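Local coordinates for nicotinamide-nucleotide adenylyltransferase NadR family / Ribosylnicotinamide kinase (Lactococcus lactis subsp. cremoris, PDB 6GYE), which probably phosphorylates nicotinamide riboside through its kinase domain and may adenylylate the resulting mononucleotide toward NAD+, at residues G29-I34 / H170-F175; R103-I108 / N141-E146; A189-T194 / L298-I303; L200-S203 / P207-E210; L227-Y232 / K275-Q280. One frame throughout, in Å; residues are numbered along the deposited sequence.

Interaction 1 of 5, residues G29-I34 / H170-F175; sequences GHQQQI and HINRVF. With SO4 (sulfate ion), chain E.
Q31 and N172 meet through their amide groups, and one hydrogen bond carries the contact. N172 ND2 donates to Q31 OE1 at 2.8 Å. The acceptor lies close to the amide plane of N172, whereas the donor stands well above the carbonyl plane of Q31; the two amide planes are 88° apart. Q31 reaches over with an extended chain beyond CG; N172 has its CG anti to the backbone N (chi1 180°), which sends the amide across to the helix. The other end of that amide makes an Asx turn: N172 OD1 accepts from V174 N at 3.1 Å. With an alanine here, Q31 OE1 would probably lose this donor and V174 N its turn acceptor. H30 NE2 gives an almost straight bond, 2.7 Å, to sulfate O1, with the anion in the plane of the ring. T22 N, F23 N and R150 also hold this sulfate, while H27 N bonds H30 ND1. H27 to H30 fit the HxGH motif of nucleotidyltransferases, and the sulfate may mark a phosphate site. The contact is at the surface: helix 28-40 meets the loop between helices 151-162 and 176-179, with L26 touching both side chains and A73 of helix 63-73 touching N172.

Interaction 2 of 5, residues R103-I108 / N141-E146; sequences RLFELI and NQYAVE
Y143 reaches from strand 142-147 toward helix 95-110, and F105 meets its ring edge to face. From CB, which points to the helix, Y143 CG goes anti to the carbonyl carbon (chi1 -69°), beside the backbone N, and the ring extends toward the helix. Y143 CD1 lies 4.0 Å from F105 CE1. One bond farther out, Y143 CE1 makes the closest approach, 3.5 Å to the same F105 CE1, and also has I108 CD1 at 4.4 Å. Y143 CZ continues the contact, 3.6 Å from F105 CE1. At the tip, Y143 OH passes F105 CD1 at 3.6 Å, so the CD1-CE1 side of the phenylalanine faces the outer part of the tyrosine. The planes stand 80° apart with centroids separated by 5.1 Å: a T-shaped pair, displaced toward the rim of the tyrosine face. N141 ND2 donates to Y143 OH at 3.0 Å, nearly straight and in its own amide plane, and D139 OD2 also bonds the hydroxyl. P137 touches both aromatic residues, and L132 of helix 126-133 packs on F105. The contact is therefore apolar, joining a helix to an outermost strand of the parallel sheet, while the tyrosine's polar end is satisfied from the loop that leads into its strand.

Interaction 3 of 5, residues A189-T194 / L298-I303; sequences ASTGKT and LVIPPI. With SO4 (sulfate ion), chain F.
I300 points its two branches at different parts of the phosphate-binding loop, T191 and K193. The I300 and T191 side chains slide past each other in opposite directions, with I300 CG2 3.9 Å from T191 CB and close to the T191 carbonyl. I300 CD1, at the end of the other branch, lies 3.7 Å from both K193 CA and K193 CG, where the isoleucine and lysine side chains cross obliquely. Only the lysine's aliphatic root belongs to this contact. From CG the chain bends at chi2, chi3 and chi4 (chi3 42°), curling back so that K193 NZ makes a weak bond of 3.3 Å to sulfate O3 and a salt bridge to D259. The anion sits in a nest of backbone amides: S190, T191, G192, K193 and T194 all donate N-H groups. Sulfate O4 accepts from T191 N and from K193 N, each at 2.9 Å. The amide of T194 binds sulfate O3 instead. Strand, loop and helix, with G192 as N-cap, fit a Walker A P-loop, and the sulfate probably occupies a nucleotide phosphate site. With an alanine in place of K193, the sulfate would probably be held less firmly, D259 left without this ion-pair partner and the packing of CG on I300 CD1 lost. The chemistry is thus divided: hydrocarbon seats the loop on strand 296-300 on one side, while on the other the amide dipoles, the helix start and a lysine probably stabilise negative charge.

Interaction 4 of 5, residues L200-S203 / P207-E210; sequences LARS and PFSE
The R202 guanidinium offers one face to the rim of the F208 ring: F208 CZ stands 3.8 Å above the guanidinium plane, and the two planes are 85° apart. The arginine thus meets the ring at its edge, not over its face, and the approach is loose, with R202 NH2 4.0 Å from F208 CZ. Another part of the ring edge has E210 OE2 in plane; this carboxylate forms a salt bridge with R198, one turn before R202 on the helix. A201 comes obliquely to the ring, its CB 3.6 Å from F208 CD1 and 3.8 Å from F208 CB. With CG between the backbone N and carbonyl carbon (chi1 60°), F208 turns its ring back toward the helix. Both segments belong to the P-loop NTPase domain: helix 193-203, which begins at the phosphate-binding loop, carries A201 and R202, and the chain then runs alongside strand 255-259, pairing P207 and S209 with F257. F257 also packs against A201, while V197 and R198 touch F208 farther back along the helix.

Interaction 5 of 5, residues L227-Y232 / K275-Q280; sequences LKMDDY and KEDFEQ
D277 is the first residue of 275-280 to meet M229, which lies in the opening turn of helix 229-247. The aspartate CB sits 3.7 Å from M229 SD and 4.0 Å from M229 CB, with the two side chains crossing at about a right angle. Its carboxylate reaches the other helix through water: D277 OD2 accepts from a water at 2.9 Å, and that water accepts from M229 N at 3.0 Å. A backbone N-H at the helix start is thereby linked to a negative group. The carbonyl O of D277 also lies against the methionine sulfur, at van der Waals distance. F278 turns its CB away from M229, and its side chain packs on helix 262-272. Q280 lays its extended side chain across the thioether, placing NE2 3.5 Å from M229 CE. M229 gets there with CG anti to its own backbone N (chi1 -179°) and a bend at chi3 that turns the methyl to the glutamine amide. Beyond Q280, L281 touches both M229 and Y232, so this surface contact joins the N-terminal parts of helices 229-247 and 275-290.

How the interactions relate
Interactions 1 and 2 lie around the five-stranded parallel sheet, interactions 3, 4 and 5 in the P-loop NTPase domain with its four-stranded sheet. Along the chain, 2 is nested within the span closed by 1; the chain then enters the second domain, where 3 encloses both 4 and 5, one after the other. Interactions 3 and 4 share helix 193-203 and touch, L298 CD1 lying 3.7 Å from L200 CD1, with centres about 16 Å apart. Interaction 5 is about 24 Å from 3, centre to centre, and helix 275-290 leads on to strand 296-300. Interactions 2 and 3 are farthest apart, about 61 Å between centres, consistent with two separate catalytic modules in one chain.

Interaction 1 of 5, residues G29-I34 / H170-F175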
# COMPACT_ATOMS: atom_id res chain seq x y z
N GLY A 29 4.48 11.76 13.55
CA GLY A 29 4.72 11.79 14.99
C GLY A 29 6.00 11.04 15.37
O GLY A 29 6.84 11.57 16.10
N HIS A 30 6.15 9.81 14.87
CA HIS A 30 7.42 9.09 15.00
C HIS A 30 8.57 9.94 14.49
O HIS A 30 9.62 10.07 15.15
CB HIS A 30 7.39 7.77 14.22
CG HIS A 30 6.40 6.77 14.72
ND1 HIS A 30 5.37 6.29 13.94
CD2 HIS A 30 6.32 6.10 15.90
CE1 HIS A 30 4.68 5.40 14.63
NE2 HIS A 30 5.23 5.27 15.82
N GLN A 31 8.41 10.48 13.29
CA GLN A 31 9.54 11.08 12.60
C GLN A 31 10.04 12.31 13.33
O GLN A 31 11.25 12.54 13.40
CB GLN A 31 9.16 11.38 11.15
CG GLN A 31 8.95 10.10 10.38
CD GLN A 31 8.14 10.25 9.10
OE1 GLN A 31 7.70 9.26 8.53
NE2 GLN A 31 7.93 11.49 8.65
N GLN A 32 9.13 13.12 13.87
CA GLN A 32 9.55 14.28 14.64
C GLN A 32 10.32 13.87 15.88
O GLN A 32 11.31 14.52 16.24
CB GLN A 32 8.33 15.14 15.00
CG GLN A 32 7.87 15.94 13.79
CD GLN A 32 6.36 16.01 13.65
OE1 GLN A 32 5.63 16.03 14.64
NE2 GLN A 32 5.87 15.98 12.41
N GLN A 33 9.91 12.78 16.54
CA GLN A 33 10.65 12.33 17.71
C GLN A 33 12.01 11.79 17.32
O GLN A 33 13.01 12.07 18.00
CB GLN A 33 9.87 11.27 18.49
CG GLN A 33 8.69 11.83 19.27
CD GLN A 33 8.17 10.87 20.32
OE1 GLN A 33 8.34 9.65 20.21
NE2 GLN A 33 7.53 11.41 21.35
N ILE A 34 12.07 11.05 16.21
CA ILE A 34 13.33 10.42 15.80
C ILE A 34 14.36 11.48 15.46
O ILE A 34 15.52 11.40 15.89
CB ILE A 34 13.08 9.45 14.63
CG1 ILE A 34 12.36 8.20 15.15
CG2 ILE A 34 14.40 9.10 13.90
CD1 ILE A 34 11.65 7.41 14.07
N HIS A 170 0.11 12.62 7.04
CA HIS A 170 1.01 12.24 8.12
C HIS A 170 1.58 10.84 7.97
O HIS A 170 2.53 10.51 8.68
CB HIS A 170 0.29 12.35 9.47
CG HIS A 170 -0.12 13.75 9.80
ND1 HIS A 170 -1.19 14.05 10.61
CD2 HIS A 170 0.38 14.94 9.38
CE1 HIS A 170 -1.33 15.36 10.69
NE2 HIS A 170 -0.38 15.92 9.96
N ILE A 171 1.03 10.03 7.07
CA ILE A 171 1.57 8.70 6.80
C ILE A 171 2.88 8.83 6.04
O ILE A 171 2.98 9.57 5.06
CB ILE A 171 0.56 7.87 5.99
CG1 ILE A 171 -0.80 7.86 6.67
CG2 ILE A 171 1.09 6.44 5.78
CD1 ILE A 171 -1.86 7.14 5.84
N ASN A 172 3.90 8.09 6.48
CA ASN A 172 5.15 8.06 5.74
C ASN A 172 4.92 7.49 4.34
O ASN A 172 4.21 6.50 4.16
CB ASN A 172 6.19 7.22 6.49
CG ASN A 172 7.53 7.14 5.75
OD1 ASN A 172 7.73 6.32 4.84
ND2 ASN A 172 8.45 8.03 6.11
N ARG A 173 5.56 8.12 3.34
CA ARG A 173 5.22 7.84 1.93
C ARG A 173 5.41 6.37 1.55
O ARG A 173 4.61 5.83 0.78
CB ARG A 173 6.04 8.74 1.01
CG ARG A 173 5.57 10.20 1.09
CD ARG A 173 6.38 11.11 0.20
NE ARG A 173 6.08 12.51 0.49
CZ ARG A 173 5.08 13.19 -0.08
NH1 ARG A 173 4.28 12.60 -0.96
NH2 ARG A 173 4.88 14.47 0.24
N VAL A 174 6.41 5.70 2.12
CA VAL A 174 6.62 4.28 1.83
C VAL A 174 5.41 3.44 2.23
O VAL A 174 5.16 2.38 1.63
CB VAL A 174 7.91 3.79 2.52
CG1 VAL A 174 8.17 2.34 2.16
CG2 VAL A 174 9.08 4.66 2.07
N PHE A 175 4.65 3.88 3.22
CA PHE A 175 3.50 3.11 3.66
C PHE A 175 2.22 3.46 2.91
O PHE A 175 1.20 2.80 3.12
CB PHE A 175 3.26 3.32 5.17
CG PHE A 175 4.25 2.60 6.05
CD1 PHE A 175 5.51 3.12 6.28
CD2 PHE A 175 3.92 1.37 6.63
CE1 PHE A 175 6.43 2.44 7.07
CE2 PHE A 175 4.83 0.69 7.44
CZ PHE A 175 6.09 1.23 7.66
S SO4 E . 3.74 2.35 17.50
O1 SO4 E . 4.28 3.67 17.79
O2 SO4 E . 3.32 2.25 16.10
O3 SO4 E . 4.83 1.42 17.81
O4 SO4 E . 2.57 2.05 18.32

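Interaction 2 of 5, residues R103-I108 / N141-E146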
# COMPACT_ATOMS: atom_id res chain seq x y z
N ARG A 103 18.06 -10.46 23.58
CA ARG A 103 17.96 -10.11 22.17
C ARG A 103 18.20 -8.62 21.97
O ARG A 103 18.88 -8.21 21.03
CB ARG A 103 16.59 -10.51 21.63
CG ARG A 103 16.24 -11.96 21.85
CD ARG A 103 14.93 -12.30 21.16
NE ARG A 103 14.50 -13.66 21.46
CZ ARG A 103 13.33 -14.16 21.08
NH1 ARG A 103 12.48 -13.41 20.40
NH2 ARG A 103 13.01 -15.41 21.40
N LEU A 104 17.66 -7.80 22.86
CA LEU A 104 17.80 -6.36 22.71
C LEU A 104 19.26 -5.93 22.78
O LEU A 104 19.75 -5.19 21.92
CB LEU A 104 16.97 -5.64 23.77
CG LEU A 104 17.20 -4.15 23.76
CD1 LEU A 104 16.81 -3.60 22.36
CD2 LEU A 104 16.40 -3.49 24.85
N PHE A 105 19.98 -6.40 23.80
CA PHE A 105 21.36 -5.98 23.94
C PHE A 105 22.24 -6.61 22.87
O PHE A 105 23.25 -6.02 22.46
CB PHE A 105 21.86 -6.29 25.34
CG PHE A 105 21.29 -5.37 26.38
CD1 PHE A 105 21.73 -4.06 26.46
CD2 PHE A 105 20.30 -5.80 27.23
CE1 PHE A 105 21.20 -3.19 27.40
CE2 PHE A 105 19.76 -4.95 28.17
CZ PHE A 105 20.21 -3.63 28.25
N GLU A 106 21.88 -7.81 22.41
CA GLU A 106 22.59 -8.36 21.26
C GLU A 106 22.44 -7.45 20.05
O GLU A 106 23.42 -7.19 19.34
CB GLU A 106 22.07 -9.76 20.98
CG GLU A 106 22.79 -10.46 19.85
CD GLU A 106 22.62 -11.96 19.94
OE1 GLU A 106 23.61 -12.69 19.72
OE2 GLU A 106 21.50 -12.41 20.26
N LEU A 107 21.23 -6.91 19.83
CA LEU A 107 21.01 -5.97 18.73
C LEU A 107 21.92 -4.75 18.85
O LEU A 107 22.51 -4.30 17.87
CB LEU A 107 19.56 -5.51 18.73
CG LEU A 107 18.50 -6.14 17.83
CD1 LEU A 107 17.30 -5.20 17.77
CD2 LEU A 107 19.04 -6.40 16.47
N ILE A 108 22.01 -4.19 20.06
CA ILE A 108 22.87 -3.03 20.28
C ILE A 108 24.33 -3.38 20.00
O ILE A 108 25.06 -2.62 19.35
CB ILE A 108 22.70 -2.52 21.73
CG1 ILE A 108 21.28 -2.02 21.94
CG2 ILE A 108 23.73 -1.44 22.04
CD1 ILE A 108 21.05 -1.45 23.32
N ASN A 141 29.37 -0.49 28.70
CA ASN A 141 28.53 0.65 28.36
C ASN A 141 27.85 1.26 29.58
O ASN A 141 27.61 0.59 30.59
CB ASN A 141 27.45 0.26 27.35
CG ASN A 141 28.00 -0.05 26.00
OD1 ASN A 141 29.05 0.47 25.60
ND2 ASN A 141 27.30 -0.90 25.27
N GLN A 142 27.50 2.53 29.45
CA GLN A 142 26.66 3.25 30.39
C GLN A 142 25.25 3.33 29.82
O GLN A 142 25.05 3.77 28.68
CB GLN A 142 27.22 4.65 30.64
CG GLN A 142 26.56 5.40 31.80
CD GLN A 142 26.88 6.89 31.81
OE1 GLN A 142 26.90 7.55 30.76
NE2 GLN A 142 27.18 7.42 32.99
N TYR A 143 24.28 2.88 30.61
CA TYR A 143 22.89 2.79 30.18
C TYR A 143 21.98 3.67 31.02
O TYR A 143 22.15 3.78 32.24
CB TYR A 143 22.38 1.36 30.28
CG TYR A 143 23.01 0.46 29.26
CD1 TYR A 143 22.61 0.52 27.93
CD2 TYR A 143 24.00 -0.45 29.62
CE1 TYR A 143 23.18 -0.29 26.97
CE2 TYR A 143 24.57 -1.28 28.67
CZ TYR A 143 24.16 -1.19 27.34
OH TYR A 143 24.71 -1.99 26.37
N ALA A 144 21.02 4.28 30.34
CA ALA A 144 19.97 5.04 30.99
C ALA A 144 18.68 4.76 30.24
O ALA A 144 18.68 4.55 29.02
CB ALA A 144 20.28 6.55 31.03
N VAL A 145 17.58 4.77 30.97
CA VAL A 145 16.25 4.61 30.41
C VAL A 145 15.52 5.91 30.65
O VAL A 145 15.55 6.45 31.76
CB VAL A 145 15.50 3.42 31.03
CG1 VAL A 145 14.04 3.46 30.66
CG2 VAL A 145 16.11 2.12 30.55
N GLU A 146 14.90 6.43 29.61
CA GLU A 146 14.19 7.70 29.65
C GLU A 146 12.76 7.47 29.19
O GLU A 146 12.53 6.95 28.09
CB GLU A 146 14.90 8.70 28.72
CG GLU A 146 14.23 10.03 28.48
CD GLU A 146 15.17 11.04 27.79
OE1 GLU A 146 16.41 10.93 27.99
OE2 GLU A 146 14.66 11.93 27.07

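Interaction 3 of 5, residues A189-T194 / L298-I303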
# COMPACT_ATOMS: atom_id res chain seq x y z
N ALA A 189 -14.98 -1.20 -25.12
CA ALA A 189 -14.45 -0.02 -25.80
C ALA A 189 -15.58 0.89 -26.29
O ALA A 189 -16.67 0.43 -26.65
CB ALA A 189 -13.58 -0.44 -26.97
N SER A 190 -15.30 2.20 -26.27
CA SER A 190 -16.21 3.23 -26.79
C SER A 190 -17.50 3.33 -25.98
O SER A 190 -18.57 3.57 -26.53
CB SER A 190 -16.56 3.01 -28.27
OG SER A 190 -15.40 2.90 -29.07
N THR A 191 -17.41 3.13 -24.66
CA THR A 191 -18.58 3.33 -23.80
C THR A 191 -18.41 4.51 -22.86
O THR A 191 -19.26 4.71 -21.98
CB THR A 191 -18.91 2.06 -23.01
OG1 THR A 191 -17.76 1.59 -22.30
CG2 THR A 191 -19.37 0.96 -23.95
N GLY A 192 -17.33 5.28 -23.00
CA GLY A 192 -17.11 6.45 -22.16
C GLY A 192 -16.31 6.21 -20.90
O GLY A 192 -16.36 7.06 -20.00
N LYS A 193 -15.57 5.09 -20.80
CA LYS A 193 -14.73 4.85 -19.63
C LYS A 193 -13.79 6.00 -19.38
O LYS A 193 -13.67 6.50 -18.26
CB LYS A 193 -13.90 3.56 -19.77
CG LYS A 193 -14.67 2.28 -19.75
CD LYS A 193 -14.16 1.20 -20.74
CE LYS A 193 -12.66 1.00 -20.87
NZ LYS A 193 -11.80 2.13 -21.35
N THR A 194 -13.10 6.44 -20.43
CA THR A 194 -12.02 7.41 -20.23
C THR A 194 -12.59 8.74 -19.76
O THR A 194 -12.07 9.34 -18.81
CB THR A 194 -11.20 7.56 -21.52
OG1 THR A 194 -10.58 6.31 -21.83
CG2 THR A 194 -10.09 8.60 -21.35
N LEU A 298 -16.32 -0.19 -10.86
CA LEU A 298 -17.42 0.43 -11.60
C LEU A 298 -17.50 -0.20 -12.99
O LEU A 298 -16.55 -0.10 -13.77
CB LEU A 298 -17.20 1.94 -11.73
CG LEU A 298 -17.27 2.69 -10.40
CD1 LEU A 298 -16.83 4.11 -10.55
CD2 LEU A 298 -18.67 2.64 -9.83
N VAL A 299 -18.64 -0.82 -13.30
CA VAL A 299 -18.83 -1.49 -14.58
C VAL A 299 -19.78 -0.65 -15.42
O VAL A 299 -20.90 -0.36 -14.97
CB VAL A 299 -19.37 -2.92 -14.40
CG1 VAL A 299 -19.72 -3.53 -15.74
CG2 VAL A 299 -18.35 -3.78 -13.66
N ILE A 300 -19.36 -0.27 -16.62
CA ILE A 300 -20.23 0.43 -17.56
C ILE A 300 -20.89 -0.62 -18.45
O ILE A 300 -20.21 -1.24 -19.28
CB ILE A 300 -19.44 1.44 -18.40
CG1 ILE A 300 -18.72 2.45 -17.49
CG2 ILE A 300 -20.38 2.13 -19.39
CD1 ILE A 300 -17.89 3.48 -18.27
N PRO A 301 -22.20 -0.82 -18.33
CA PRO A 301 -22.87 -1.87 -19.10
C PRO A 301 -23.19 -1.39 -20.50
O PRO A 301 -23.25 -0.18 -20.75
CB PRO A 301 -24.14 -2.13 -18.29
CG PRO A 301 -24.46 -0.79 -17.74
CD PRO A 301 -23.14 -0.12 -17.44
N PRO A 302 -23.39 -2.30 -21.44
CA PRO A 302 -23.71 -1.88 -22.81
C PRO A 302 -25.15 -1.37 -22.88
O PRO A 302 -26.09 -2.07 -22.51
CB PRO A 302 -23.52 -3.16 -23.62
CG PRO A 302 -23.83 -4.25 -22.63
CD PRO A 302 -23.23 -3.76 -21.34
N ILE A 303 -25.31 -0.13 -23.32
CA ILE A 303 -26.58 0.37 -23.81
C ILE A 303 -26.32 1.16 -25.09
O ILE A 303 -25.21 1.64 -25.33
CB ILE A 303 -27.34 1.23 -22.77
CG1 ILE A 303 -28.85 1.15 -23.02
CG2 ILE A 303 -26.84 2.68 -22.81
CD1 ILE A 303 -29.39 -0.27 -23.17
S SO4 F . -13.89 4.44 -23.88
O1 SO4 F . -14.55 5.61 -24.45
O2 SO4 F . -13.21 3.66 -24.91
O3 SO4 F . -12.85 4.83 -22.93
O4 SO4 F . -14.92 3.64 -23.25

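Interaction 4 of 5, residues L200-S203 / P207-E210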
# COMPACT_ATOMS: atom_id res chain seq x y z
N LEU A 200 -14.38 11.54 -12.70
CA LEU A 200 -14.42 11.07 -11.31
C LEU A 200 -13.16 11.51 -10.56
O LEU A 200 -13.25 12.11 -9.49
CB LEU A 200 -14.58 9.56 -11.24
CG LEU A 200 -15.92 8.96 -11.71
CD1 LEU A 200 -15.82 7.45 -11.76
CD2 LEU A 200 -17.08 9.40 -10.81
N ALA A 201 -11.98 11.24 -11.13
CA ALA A 201 -10.71 11.59 -10.48
C ALA A 201 -10.58 13.10 -10.29
O ALA A 201 -10.24 13.58 -9.20
CB ALA A 201 -9.52 11.06 -11.29
N ARG A 202 -10.83 13.86 -11.35
CA ARG A 202 -10.66 15.31 -11.22
C ARG A 202 -11.65 15.89 -10.22
O ARG A 202 -11.36 16.91 -9.59
CB ARG A 202 -10.76 15.98 -12.60
CG ARG A 202 -9.46 15.78 -13.42
CD ARG A 202 -9.64 16.01 -14.91
NE ARG A 202 -8.36 15.92 -15.60
CZ ARG A 202 -8.22 15.75 -16.91
NH1 ARG A 202 -9.27 15.64 -17.72
NH2 ARG A 202 -7.00 15.70 -17.42
N SER A 203 -12.79 15.22 -10.00
CA SER A 203 -13.76 15.75 -9.03
C SER A 203 -13.17 15.85 -7.64
O SER A 203 -13.59 16.69 -6.85
CB SER A 203 -15.01 14.86 -8.99
OG SER A 203 -15.67 14.84 -10.24
N PRO A 207 -5.36 11.16 -8.66
CA PRO A 207 -4.69 10.72 -9.88
C PRO A 207 -5.50 9.60 -10.52
O PRO A 207 -6.32 8.95 -9.89
CB PRO A 207 -3.32 10.22 -9.39
CG PRO A 207 -3.53 9.85 -8.00
CD PRO A 207 -4.66 10.67 -7.45
N PHE A 208 -5.25 9.39 -11.81
CA PHE A 208 -5.90 8.33 -12.55
C PHE A 208 -4.93 7.77 -13.58
O PHE A 208 -4.01 8.46 -14.01
CB PHE A 208 -7.17 8.83 -13.24
CG PHE A 208 -6.93 9.94 -14.23
CD1 PHE A 208 -6.95 11.27 -13.82
CD2 PHE A 208 -6.66 9.66 -15.56
CE1 PHE A 208 -6.72 12.30 -14.73
CE2 PHE A 208 -6.42 10.68 -16.47
CZ PHE A 208 -6.45 12.00 -16.06
N SER A 209 -5.13 6.52 -13.97
CA SER A 209 -4.36 5.94 -15.05
C SER A 209 -5.14 6.02 -16.36
O SER A 209 -6.35 6.25 -16.37
CB SER A 209 -4.02 4.48 -14.73
OG SER A 209 -5.21 3.72 -14.74
N GLU A 210 -4.44 5.76 -17.45
CA GLU A 210 -5.05 5.67 -18.78
C GLU A 210 -5.15 4.21 -19.17
O GLU A 210 -4.55 3.33 -18.54
CB GLU A 210 -4.22 6.42 -19.83
CG GLU A 210 -4.03 7.93 -19.62
CD GLU A 210 -5.28 8.76 -19.89
OE1 GLU A 210 -6.34 8.20 -20.23
OE2 GLU A 210 -5.20 10.01 -19.76

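Interaction 5 of 5, residues L227-Y232 / K275-Q280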
# COMPACT_ATOMS: atom_id res chain seq x y z
N LEU A 227 -3.96 -8.01 -32.99
CA LEU A 227 -3.33 -8.40 -31.74
C LEU A 227 -3.08 -9.90 -31.69
O LEU A 227 -3.92 -10.70 -32.12
CB LEU A 227 -4.20 -7.98 -30.57
CG LEU A 227 -4.46 -6.47 -30.44
CD1 LEU A 227 -5.39 -6.19 -29.27
CD2 LEU A 227 -3.16 -5.72 -30.28
N LYS A 228 -1.89 -10.29 -31.23
CA LYS A 228 -1.53 -11.69 -31.02
C LYS A 228 -1.26 -11.91 -29.53
O LYS A 228 -1.24 -10.97 -28.72
CB LYS A 228 -0.30 -12.09 -31.83
CG LYS A 228 -0.32 -11.69 -33.30
CD LYS A 228 -1.33 -12.46 -34.12
CE LYS A 228 -1.10 -12.23 -35.61
NZ LYS A 228 0.28 -12.62 -35.96
N MET A 229 -1.01 -13.18 -29.19
CA MET A 229 -0.79 -13.57 -27.80
C MET A 229 0.21 -12.65 -27.10
O MET A 229 -0.00 -12.24 -25.95
CB MET A 229 -0.30 -15.02 -27.74
CG MET A 229 -0.06 -15.51 -26.34
SD MET A 229 0.51 -17.22 -26.35
CE MET A 229 2.07 -17.08 -27.21
N ASP A 230 1.29 -12.30 -27.79
CA ASP A 230 2.36 -11.56 -27.15
C ASP A 230 1.96 -10.11 -26.89
O ASP A 230 2.42 -9.52 -25.90
CB ASP A 230 3.61 -11.64 -28.01
CG ASP A 230 4.80 -11.01 -27.36
OD1 ASP A 230 5.13 -11.41 -26.23
OD2 ASP A 230 5.40 -10.12 -27.99
N ASP A 231 1.11 -9.55 -27.74
CA ASP A 231 0.56 -8.23 -27.46
C ASP A 231 -0.24 -8.24 -26.17
O ASP A 231 -0.11 -7.33 -25.34
CB ASP A 231 -0.31 -7.78 -28.63
CG ASP A 231 0.45 -7.73 -29.94
OD1 ASP A 231 1.50 -7.06 -29.98
OD2 ASP A 231 -0.00 -8.36 -30.91
N TYR A 232 -1.09 -9.26 -25.99
CA TYR A 232 -1.89 -9.35 -24.77
C TYR A 232 -0.99 -9.43 -23.55
O TYR A 232 -1.24 -8.75 -22.55
CB TYR A 232 -2.85 -10.54 -24.85
CG TYR A 232 -4.06 -10.26 -25.70
CD1 TYR A 232 -5.16 -9.59 -25.19
CD2 TYR A 232 -4.10 -10.65 -27.04
CE1 TYR A 232 -6.28 -9.31 -25.96
CE2 TYR A 232 -5.21 -10.38 -27.83
CZ TYR A 232 -6.29 -9.71 -27.29
OH TYR A 232 -7.40 -9.42 -28.06
N LYS A 275 -7.74 -20.94 -27.94
CA LYS A 275 -7.72 -21.54 -26.61
C LYS A 275 -6.30 -21.77 -26.12
O LYS A 275 -5.96 -21.47 -24.97
CB LYS A 275 -8.50 -22.86 -26.61
CG LYS A 275 -9.81 -22.82 -27.42
CD LYS A 275 -9.62 -23.29 -28.88
CE LYS A 275 -9.89 -22.17 -29.89
NZ LYS A 275 -9.58 -22.62 -31.28
N GLU A 276 -5.44 -22.28 -27.00
CA GLU A 276 -4.07 -22.60 -26.59
C GLU A 276 -3.34 -21.35 -26.14
O GLU A 276 -2.64 -21.37 -25.12
CB GLU A 276 -3.32 -23.23 -27.76
CG GLU A 276 -4.12 -24.22 -28.57
CD GLU A 276 -5.00 -23.52 -29.59
OE1 GLU A 276 -6.25 -23.58 -29.46
OE2 GLU A 276 -4.45 -22.88 -30.52
N ASP A 277 -3.50 -20.26 -26.88
CA ASP A 277 -2.78 -19.03 -26.55
C ASP A 277 -3.32 -18.42 -25.27
O ASP A 277 -2.56 -17.89 -24.46
CB ASP A 277 -2.88 -18.03 -27.70
CG ASP A 277 -2.21 -18.53 -28.95
OD1 ASP A 277 -1.45 -19.54 -28.88
OD2 ASP A 277 -2.46 -17.93 -30.01
N PHE A 278 -4.64 -18.50 -25.07
CA PHE A 278 -5.20 -18.05 -23.81
C PHE A 278 -4.63 -18.86 -22.65
O PHE A 278 -4.13 -18.30 -21.67
CB PHE A 278 -6.72 -18.13 -23.84
CG PHE A 278 -7.37 -17.67 -22.57
CD1 PHE A 278 -7.52 -16.32 -22.31
CD2 PHE A 278 -7.82 -18.59 -21.64
CE1 PHE A 278 -8.10 -15.88 -21.15
CE2 PHE A 278 -8.42 -18.16 -20.47
CZ PHE A 278 -8.55 -16.81 -20.22
N GLU A 279 -4.67 -20.19 -22.77
CA GLU A 279 -4.17 -21.03 -21.69
C GLU A 279 -2.70 -20.76 -21.41
O GLU A 279 -2.25 -20.88 -20.28
CB GLU A 279 -4.41 -22.50 -22.00
CG GLU A 279 -5.81 -22.97 -21.62
CD GLU A 279 -6.16 -22.67 -20.15
OE1 GLU A 279 -5.35 -23.01 -19.26
OE2 GLU A 279 -7.24 -22.08 -19.89
N GLN A 280 -1.96 -20.34 -22.43
CA GLN A 280 -0.55 -20.03 -22.20
C GLN A 280 -0.37 -18.74 -21.43
O GLN A 280 0.67 -18.55 -20.79
CB GLN A 280 0.19 -19.96 -23.53
CG GLN A 280 1.66 -20.17 -23.35
CD GLN A 280 2.42 -19.86 -24.59
OE1 GLN A 280 2.17 -20.42 -25.66
NE2 GLN A 280 3.34 -18.90 -24.47
O HOH W 1 -1.99 -15.26 -31.04